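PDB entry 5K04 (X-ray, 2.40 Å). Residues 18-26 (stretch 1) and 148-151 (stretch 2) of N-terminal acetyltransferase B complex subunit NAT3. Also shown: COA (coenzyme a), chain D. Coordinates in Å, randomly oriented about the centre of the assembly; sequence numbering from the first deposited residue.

Stretch 1, residues 18-26: VNLDPLTEN
Stretch 2, residues 148-151: NKID

Contact between residues 18-26 and 148-151 of NAT3, two segments of one chain joined across more than 120 residues of sequence. Stretch 1 leaves a helix that includes Val18 and Asn19, passes through Leu20 (phi/psi -89/-7°) and makes a type I beta turn from Asp21 to Thr24, with Pro22 at -75/-4° and Leu23 at -112/6°. The turn is closed by Thr24 N to Asp21 O at 3.1 Å, and Asp21 N reaches back to Val18 O at 3.2 Å. Asp21 (chi1 169°, t) braces the turn from its side chain: OD1 accepts from Leu23 N at 2.7 Å and from Thr24 OG1 at 2.9 Å. Thr24 (-112/107°) and Glu25 (-69/149°) then extend the chain. Stretch 2 has no regular helix or strand; Lys149 lies at -72/-33° and Ile150 at -112/136°. The nearest CA atoms across the contact are those of Leu23 and Lys149, 6.0 Å apart, and 360 Å² is buried in total, both sides summed.

Lys149 covers the largest share. Its CA-to-CB bond points toward stretch 1, and with chi1 m (-71°) and chi2 to chi4 all t the side chain runs nearly straight to the turn. There Lys149 NZ donates to three backbone carbonyls: Asn19 O at 2.9 Å, Asp21 O at 2.7 Å and Thr24 O at 2.8 Å. The ammonium group thus gathers carbonyls from the helical segment and the turn, and Asp21 O serves both the lysine and the turn's own Thr24 N. A water, 2.8 Å from Lys149 NZ, is a fourth acceptor around an ammonium with three protons, so the four must share them; it also lies 2.7 Å from Leu20 O. Nearer the backbone, Lys149 CB packs 3.5 Å from Pro22 O.

Glu25 answers in the other direction, its side chain bonding to the backbone of stretch 2. Its CA-to-CB bond points sideways, but chi1 -49° (m), chi2 -77° (m) and chi3 0° bring the carboxylate nearer. Glu25 OE1 accepts from Lys149 N at 3.2 Å (N-H...O 158°) and Glu25 OE2 from Ile150 N at 3.0 Å (136°), so one carboxylate holds two consecutive amides.

Ile150 (chi1 -54°, m; chi2 171°, t) packs its aliphatic carbons against oxygens: CD1 lies 3.5 Å from Leu23 O, and CG1 lies 3.4 Å from Glu25 OE2. The side chains of Leu23 and Thr24 leave CA away from stretch 2 and meet coenzyme A instead, with Leu23 CD1 3.6 Å from COA O5P and Thr24 OG1 3.5 Å from COA C6P.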

# COMPACT_ATOMS: atom_id res chain seq x y z
N VAL B 18 -5.92 11.12 3.57
CA VAL B 18 -5.55 11.77 4.82
C VAL B 18 -4.06 12.08 4.85
O VAL B 18 -3.65 13.20 5.14
CB VAL B 18 -5.98 10.87 5.99
CG1 VAL B 18 -5.43 11.41 7.30
CG2 VAL B 18 -7.50 10.78 6.06
N ASN B 19 -3.22 11.09 4.54
CA ASN B 19 -1.78 11.22 4.77
C ASN B 19 -1.04 11.94 3.64
O ASN B 19 0.19 12.09 3.73
CB ASN B 19 -1.16 9.85 5.02
CG ASN B 19 -1.36 9.38 6.47
OD1 ASN B 19 -2.17 9.94 7.22
ND2 ASN B 19 -0.61 8.35 6.86
N LEU B 20 -1.75 12.39 2.60
CA LEU B 20 -1.15 13.29 1.62
C LEU B 20 -1.32 14.75 2.02
O LEU B 20 -0.76 15.62 1.34
CB LEU B 20 -1.76 13.07 0.23
CG LEU B 20 -1.30 11.81 -0.51
CD1 LEU B 20 -2.10 11.57 -1.82
CD2 LEU B 20 0.18 11.92 -0.82
N ASP B 21 -2.07 15.01 3.08
CA ASP B 21 -2.13 16.34 3.68
C ASP B 21 -0.72 16.79 4.05
O ASP B 21 0.06 15.99 4.58
CB ASP B 21 -3.02 16.31 4.93
CG ASP B 21 -2.92 17.58 5.76
OD1 ASP B 21 -2.00 17.69 6.58
OD2 ASP B 21 -3.77 18.48 5.57
N PRO B 22 -0.39 18.07 3.83
CA PRO B 22 1.00 18.53 3.97
C PRO B 22 1.48 18.69 5.41
O PRO B 22 2.65 19.02 5.61
CB PRO B 22 0.98 19.88 3.25
CG PRO B 22 -0.43 20.40 3.49
CD PRO B 22 -1.30 19.16 3.44
N LEU B 23 0.61 18.48 6.40
CA LEU B 23 1.00 18.53 7.81
C LEU B 23 0.92 17.15 8.45
O LEU B 23 1.13 17.03 9.66
CB LEU B 23 0.13 19.52 8.58
CG LEU B 23 0.21 20.99 8.12
CD1 LEU B 23 -0.72 21.83 8.98
CD2 LEU B 23 1.64 21.53 8.16
N THR B 24 0.63 16.12 7.66
CA THR B 24 0.37 14.78 8.16
C THR B 24 1.51 13.88 7.71
O THR B 24 1.61 13.54 6.53
CB THR B 24 -0.97 14.26 7.66
OG1 THR B 24 -2.01 15.18 8.01
CG2 THR B 24 -1.25 12.88 8.26
N GLU B 25 2.35 13.51 8.66
CA GLU B 25 3.50 12.67 8.36
C GLU B 25 3.04 11.27 8.00
O GLU B 25 2.02 10.78 8.50
CB GLU B 25 4.45 12.61 9.57
CG GLU B 25 4.81 13.96 10.20
CD GLU B 25 5.85 14.75 9.41
OE1 GLU B 25 6.31 14.27 8.34
OE2 GLU B 25 6.20 15.86 9.86
N ASN B 26 3.80 10.61 7.14
CA ASN B 26 3.59 9.19 6.93
C ASN B 26 4.80 8.48 7.51
O ASN B 26 5.91 8.57 6.96
CB ASN B 26 3.35 8.83 5.47
CG ASN B 26 2.94 7.37 5.31
OD1 ASN B 26 1.77 7.03 5.47
ND2 ASN B 26 3.90 6.50 5.03
N ASN B 148 9.95 15.66 8.60
CA ASN B 148 10.10 15.92 7.17
C ASN B 148 9.09 16.97 6.66
O ASN B 148 9.47 18.01 6.12
CB ASN B 148 9.97 14.61 6.38
CG ASN B 148 10.16 14.81 4.89
OD1 ASN B 148 10.74 15.81 4.46
ND2 ASN B 148 9.68 13.85 4.08
N LYS B 149 7.79 16.69 6.84
CA LYS B 149 6.78 17.69 6.51
C LYS B 149 6.77 18.82 7.53
O LYS B 149 6.49 19.97 7.17
CB LYS B 149 5.39 17.04 6.45
CG LYS B 149 5.15 16.11 5.25
CD LYS B 149 3.73 15.57 5.26
CE LYS B 149 3.45 14.70 4.04
NZ LYS B 149 2.02 14.31 3.92
N ILE B 150 7.08 18.52 8.79
CA ILE B 150 7.12 19.52 9.84
C ILE B 150 8.57 19.69 10.30
O ILE B 150 9.30 18.71 10.44
CB ILE B 150 6.21 19.12 11.02
CG1 ILE B 150 4.79 18.84 10.50
CG2 ILE B 150 6.19 20.24 12.06
CD1 ILE B 150 3.83 18.23 11.52
N ASP B 151 8.97 20.95 10.48
CA ASP B 151 10.26 21.31 11.08
C ASP B 151 10.20 20.99 12.57
O ASP B 151 9.60 21.73 13.35
CB ASP B 151 10.56 22.78 10.84
CG ASP B 151 11.99 23.17 11.17
OD1 ASP B 151 12.77 22.31 11.64
OD2 ASP B 151 12.34 24.34 10.93
N1A COA D . -8.98 27.35 10.50
C2A COA D . -9.35 28.26 11.63
N3A COA D . -9.72 27.42 12.85
C4A COA D . -9.81 25.95 12.93
C5A COA D . -9.51 25.03 11.64
C6A COA D . -9.01 25.83 10.38
N6A COA D . -8.56 25.22 9.17
N7A COA D . -9.51 23.52 12.01
C8A COA D . -9.76 23.29 13.55
N9A COA D . -9.87 24.86 13.98
C1B COA D . -9.93 25.16 15.57
C2B COA D . -11.00 26.21 16.03
O2B COA D . -10.75 27.50 16.59
C3B COA D . -12.01 25.15 16.38
O3B COA D . -13.37 25.21 16.82
P3B COA D . -14.87 25.59 16.29
O7A COA D . -15.67 24.30 16.35
O8A COA D . -15.40 26.57 17.34
O9A COA D . -14.71 26.14 14.89
C4B COA D . -11.15 23.79 16.63
O4B COA D . -9.71 23.90 16.29
C5B COA D . -11.89 22.39 16.59
O5B COA D . -12.35 21.78 15.38
P1A COA D . -12.73 20.36 14.72
O1A COA D . -12.74 19.36 15.82
O2A COA D . -14.02 20.51 13.97
O3A COA D . -11.56 20.10 13.71
P2A COA D . -11.20 19.23 12.40
O4A COA D . -11.49 20.10 11.21
O5A COA D . -11.85 17.94 12.48
O6A COA D . -9.61 19.14 12.56
CBP COA D . -6.98 19.51 12.39
CCP COA D . -8.49 19.93 12.99
CDP COA D . -5.81 20.61 12.91
CEP COA D . -6.59 17.93 12.86
CAP COA D . -7.06 19.56 10.66
OAP COA D . -7.81 20.61 10.08
C9P COA D . -5.88 18.75 9.92
O9P COA D . -4.73 19.33 9.48
N8P COA D . -5.78 17.27 10.27
C7P COA D . -4.41 16.55 10.52
C6P COA D . -3.10 17.43 10.47
C5P COA D . -2.67 18.52 11.61
O5P COA D . -2.44 19.81 11.35
N4P COA D . -2.66 18.02 13.00
C3P COA D . -3.25 18.01 14.33
C2P COA D . -3.69 19.13 15.26
S1P COA D . -2.57 20.22 16.07
O HOH W 1 1.92 15.86 1.61